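Local coordinates for lipoprotein (Clostridioides difficile, PDB 7RAG) that binds the CwlD amidase and activates it allosterically during Clostridioides difficile spore formation, at the interface of chains A and B. Sequence-based numbering; all coordinates share one arbitrary frame. Chains: chain A/B, Lipoprotein.

Contacts 1 and 2 lie about 16 Å apart, measured between the centres of their C-alpha atoms, on one two-fold symmetric interface between two copies of GerS. Both use the start of chain B. Helix B:8-21 packs into contact 2. The chain then runs through B:Met22 and B:Asn23 into strand 24-33, which pairs with strand 171-173 of chain A in contact 1. Chain A gives strands 115-119, 122-128 and 138-144 to contact 2, while its A:Ile105 to A:Asn111 loop reaches both. Each contact has a twin with the chains exchanged. Whether this pairing acts in the cell, the structure alone does not show.

Contact 1: the interface of chains A and B. Residues chain A 105, 171-174; chain B 22-26.
A:Glu172 and B:Ser26 pair through their backbones, where strand 171-173 of chain A runs antiparallel to strand 24-33 of chain B. A:Glu172 N donates to B:Ser26 O at 3.0 Å, and B:Ser26 N donates back to A:Glu172 O at 2.9 Å. A:Arg174 N gives a further bond to B:Tyr24 O at 2.9 Å. One side of this ladder is tight and apolar. There A:Phe171 lays its CE1-CZ side over one face of the B:Tyr25 ring, with CE1 3.6 Å from B:Tyr25 CD2. A:Ile105 CD1 comes to the rim of that ring, 3.6 Å from B:Tyr25 CE1. A:Tyr173 has CG between the backbone N and carbonyl carbon (chi1 64°), which turns its ring toward B:Met22. The B:Met22 methyl CE sits over one face near the rim, 3.7 Å from A:Tyr173 CG. The other side is more polar. A:Arg174 bends at chi3 (-126°) and places NH2 over the centre of the B:Tyr24 ring, 3.4 Å from its centroid, as a close cation-pi contact. The guanidinium is inclined 55° to the ring, not stacked flat. The looser part is the A:Glu172 carboxylate, whose OE2 stays 4.2 Å from B:Tyr24 OH. In the deposited assembly the site extends a beta-sheet from one GerS copy into the other.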
# COMPACT_ATOMS: atom_id res chain seq x y z
N ILE A 105 -16.61 0.24 16.42
CA ILE A 105 -15.67 1.03 17.20
C ILE A 105 -15.53 2.40 16.55
O ILE A 105 -15.52 2.52 15.32
CB ILE A 105 -14.28 0.39 17.32
CG1 ILE A 105 -14.35 -1.10 17.63
CG2 ILE A 105 -13.47 1.12 18.40
CD1 ILE A 105 -12.96 -1.73 17.81
N PHE A 171 -17.56 -13.63 18.76
CA PHE A 171 -16.81 -12.40 18.99
C PHE A 171 -15.71 -12.62 20.02
O PHE A 171 -15.99 -12.95 21.17
CB PHE A 171 -17.72 -11.27 19.45
CG PHE A 171 -17.08 -9.92 19.38
CD1 PHE A 171 -17.16 -9.16 18.22
CD2 PHE A 171 -16.35 -9.43 20.45
CE1 PHE A 171 -16.56 -7.92 18.15
CE2 PHE A 171 -15.74 -8.19 20.38
CZ PHE A 171 -15.84 -7.43 19.23
N GLU A 172 -14.46 -12.39 19.62
CA GLU A 172 -13.34 -12.45 20.55
C GLU A 172 -12.50 -11.18 20.39
O GLU A 172 -12.45 -10.61 19.30
CB GLU A 172 -12.50 -13.71 20.32
CG GLU A 172 -11.82 -13.75 18.96
CD GLU A 172 -11.35 -15.14 18.55
OE1 GLU A 172 -11.94 -16.13 19.04
OE2 GLU A 172 -10.39 -15.23 17.74
N TYR A 173 -11.86 -10.75 21.47
CA TYR A 173 -11.00 -9.57 21.44
C TYR A 173 -9.81 -9.75 22.37
O TYR A 173 -9.81 -10.60 23.26
CB TYR A 173 -11.76 -8.28 21.81
CG TYR A 173 -12.27 -8.28 23.21
CD1 TYR A 173 -11.50 -7.79 24.26
CD2 TYR A 173 -13.53 -8.77 23.50
CE1 TYR A 173 -11.97 -7.81 25.57
CE2 TYR A 173 -14.01 -8.79 24.79
CZ TYR A 173 -13.23 -8.31 25.82
OH TYR A 173 -13.74 -8.36 27.11
N ARG A 174 -8.78 -8.94 22.13
CA ARG A 174 -7.64 -8.77 23.02
C ARG A 174 -7.47 -7.27 23.32
O ARG A 174 -7.61 -6.83 24.47
CB ARG A 174 -6.37 -9.33 22.40
CG ARG A 174 -6.49 -10.74 21.85
CD ARG A 174 -5.17 -11.18 21.16
NE ARG A 174 -5.40 -11.64 19.79
CZ ARG A 174 -4.45 -11.94 18.91
NH1 ARG A 174 -3.17 -11.86 19.25
NH2 ARG A 174 -4.79 -12.34 17.68
N MSE B 22 -9.41 -2.26 23.16
CA MSE B 22 -9.30 -3.34 22.21
C MSE B 22 -8.10 -3.08 21.31
O MSE B 22 -7.98 -2.00 20.77
CB MSE B 22 -10.59 -3.42 21.41
CG MSE B 22 -11.15 -4.79 21.17
SE MSE B 22 -13.08 -4.62 20.79
CE MSE B 22 -13.77 -4.91 22.62
N ASN B 23 -7.22 -4.06 21.15
CA ASN B 23 -6.15 -3.98 20.17
C ASN B 23 -6.33 -5.00 19.06
O ASN B 23 -5.62 -4.93 18.04
CB ASN B 23 -4.78 -4.19 20.83
CG ASN B 23 -4.35 -3.00 21.70
OD1 ASN B 23 -4.62 -1.83 21.38
ND2 ASN B 23 -3.68 -3.30 22.82
N TYR B 24 -7.25 -5.94 19.23
CA TYR B 24 -7.56 -6.96 18.25
C TYR B 24 -8.99 -7.43 18.50
O TYR B 24 -9.41 -7.56 19.65
CB TYR B 24 -6.59 -8.13 18.35
CG TYR B 24 -7.02 -9.33 17.56
CD1 TYR B 24 -6.58 -9.51 16.25
CD2 TYR B 24 -7.87 -10.29 18.10
CE1 TYR B 24 -6.97 -10.61 15.51
CE2 TYR B 24 -8.28 -11.39 17.37
CZ TYR B 24 -7.82 -11.54 16.07
OH TYR B 24 -8.21 -12.64 15.34
N TYR B 25 -9.73 -7.68 17.44
CA TYR B 25 -10.97 -8.41 17.60
C TYR B 25 -11.24 -9.19 16.33
O TYR B 25 -10.68 -8.91 15.27
CB TYR B 25 -12.17 -7.51 17.99
CG TYR B 25 -12.90 -6.75 16.91
CD1 TYR B 25 -12.86 -5.37 16.86
CD2 TYR B 25 -13.69 -7.41 15.98
CE1 TYR B 25 -13.54 -4.66 15.89
CE2 TYR B 25 -14.37 -6.71 15.00
CZ TYR B 25 -14.29 -5.33 14.97
OH TYR B 25 -14.96 -4.64 14.01
N SER B 26 -12.08 -10.20 16.46
CA SER B 26 -12.40 -11.03 15.32
C SER B 26 -13.77 -11.62 15.54
O SER B 26 -14.11 -12.03 16.66
CB SER B 26 -11.38 -12.15 15.13
OG SER B 26 -11.38 -12.58 13.78

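Contact 2: the interface of chains A and B. Residues chain A 108-109, 111, 114, 116, 123, 125, 141; chain B 12, 15-16.
Helix 8-21 of chain B rests on the strands and the 108-111 loop of chain A, with B:Tyr12, B:Phe15 and B:Gln16 facing the partner. B:Tyr12 reaches deep into the contact. Its CG is anti to the backbone N (chi1 178°), which sends the ring away from the helix toward the loop. The phenol OH lies 3.1 Å from A:Tyr108 O, a distance that fits a hydrogen bond from the hydroxyl to the backbone carbonyl. Within the helix, B:Gln16 CG lies above one face of the same ring, toward the rim, and may help to hold its orientation. The selenium of A:Met114 lies above the ring plane at the tip, on the opposite face, with SE 3.5 Å from B:Tyr12 OH. A:Leu125 packs along the CD2-CE2 side with both methyls. Its CD1 is 3.9 Å from B:Tyr12 CE2, and its CD2 rises over the face away from B:Gln16 CG. A:Leu123 spans the two aromatic residues at their bases. Its CD1 is 3.7 Å from B:Tyr12 CA, while CD2 is 3.9 Å from B:Phe15 CB. B:Phe15 turns one face to A:Leu123, A:Leu125 and A:Leu141, with CZ 4.0 Å from A:Leu141 CD2. A:Tyr108 CB comes near the ring plane by CE2. A:Leu141 CB in turn lies over one face of the A:Tyr108 ring and may steady the loop. At the polar margin, the B:Gln16 side chain is extended beyond CG, and its amide NE2 makes a weak hydrogen bond to A:Leu109 O at 3.2 Å. In the deposited assembly the contact seats the N-terminal helix of one GerS copy against the body of the other.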
# COMPACT_ATOMS: atom_id res chain seq x y z
N TYR A 108 -19.62 4.26 17.95
CA TYR A 108 -20.25 4.02 19.23
C TYR A 108 -19.30 4.26 20.39
O TYR A 108 -19.75 4.30 21.54
CB TYR A 108 -20.82 2.61 19.27
CG TYR A 108 -21.95 2.49 18.29
CD1 TYR A 108 -23.20 3.06 18.58
CD2 TYR A 108 -21.77 1.87 17.06
CE1 TYR A 108 -24.25 2.98 17.67
CE2 TYR A 108 -22.82 1.79 16.14
CZ TYR A 108 -24.06 2.34 16.46
OH TYR A 108 -25.09 2.26 15.55
N LEU A 109 -18.01 4.44 20.11
CA LEU A 109 -17.07 4.92 21.12
C LEU A 109 -17.16 6.44 21.25
O LEU A 109 -17.46 6.97 22.32
CB LEU A 109 -15.64 4.51 20.76
CG LEU A 109 -14.55 5.09 21.66
CD1 LEU A 109 -14.65 4.52 23.07
CD2 LEU A 109 -13.18 4.83 21.04
N ASN A 111 -18.85 9.26 21.35
CA ASN A 111 -20.25 9.59 21.51
C ASN A 111 -20.56 10.98 20.98
O ASN A 111 -19.76 11.91 21.07
CB ASN A 111 -20.66 9.48 22.99
N MSE A 114 -26.93 10.82 20.49
CA MSE A 114 -27.09 9.37 20.50
C MSE A 114 -28.15 8.88 21.51
O MSE A 114 -28.18 9.35 22.64
CB MSE A 114 -25.75 8.71 20.82
CG MSE A 114 -25.79 7.18 20.82
SE MSE A 114 -24.14 6.34 21.48
CE MSE A 114 -23.06 6.37 19.84
N VAL A 116 -29.50 6.03 23.93
CA VAL A 116 -29.04 4.87 24.69
C VAL A 116 -30.22 4.32 25.49
O VAL A 116 -30.90 5.08 26.19
CB VAL A 116 -27.86 5.21 25.61
CG1 VAL A 116 -27.28 3.96 26.19
CG2 VAL A 116 -26.78 5.94 24.83
N LEU A 123 -27.88 -3.30 25.63
CA LEU A 123 -27.61 -1.88 25.47
C LEU A 123 -27.89 -1.54 24.02
O LEU A 123 -27.24 -2.07 23.12
CB LEU A 123 -26.16 -1.60 25.87
CG LEU A 123 -25.39 -0.27 25.73
CD1 LEU A 123 -25.56 0.62 26.92
CD2 LEU A 123 -23.90 -0.53 25.50
N LEU A 125 -27.99 1.27 21.11
CA LEU A 125 -27.35 2.53 20.77
C LEU A 125 -27.81 2.94 19.38
O LEU A 125 -27.63 2.18 18.42
CB LEU A 125 -25.84 2.39 20.79
CG LEU A 125 -25.25 1.72 22.02
CD1 LEU A 125 -23.73 1.73 21.92
CD2 LEU A 125 -25.71 2.44 23.28
N LEU A 141 -27.19 -0.34 17.08
CA LEU A 141 -26.32 -1.41 17.56
C LEU A 141 -26.89 -1.99 18.84
O LEU A 141 -27.20 -1.25 19.78
CB LEU A 141 -24.91 -0.89 17.80
CG LEU A 141 -23.88 -1.90 18.29
CD1 LEU A 141 -23.42 -2.86 17.20
CD2 LEU A 141 -22.70 -1.15 18.90
N TYR B 12 -22.99 1.58 29.46
CA TYR B 12 -22.47 2.24 28.27
C TYR B 12 -21.00 2.61 28.43
O TYR B 12 -20.20 2.43 27.50
CB TYR B 12 -23.30 3.48 27.95
CG TYR B 12 -22.78 4.23 26.76
CD1 TYR B 12 -22.31 5.53 26.88
CD2 TYR B 12 -22.72 3.62 25.51
CE1 TYR B 12 -21.82 6.22 25.78
CE2 TYR B 12 -22.24 4.30 24.41
CZ TYR B 12 -21.78 5.60 24.55
OH TYR B 12 -21.29 6.27 23.44
N PHE B 15 -18.84 -0.40 28.17
CA PHE B 15 -18.67 -0.76 26.77
C PHE B 15 -17.63 0.13 26.08
O PHE B 15 -16.80 -0.36 25.30
CB PHE B 15 -20.03 -0.66 26.06
CG PHE B 15 -19.95 -0.76 24.56
CD1 PHE B 15 -19.82 -1.99 23.93
CD2 PHE B 15 -20.04 0.39 23.76
CE1 PHE B 15 -19.76 -2.08 22.53
CE2 PHE B 15 -19.98 0.30 22.37
CZ PHE B 15 -19.83 -0.94 21.75
N GLN B 16 -17.68 1.44 26.35
CA GLN B 16 -16.71 2.36 25.76
C GLN B 16 -15.29 2.00 26.16
O GLN B 16 -14.37 2.00 25.33
CB GLN B 16 -17.00 3.79 26.19
CG GLN B 16 -18.26 4.41 25.66
CD GLN B 16 -18.42 5.83 26.20
OE1 GLN B 16 -18.26 6.06 27.41
NE2 GLN B 16 -18.71 6.78 25.31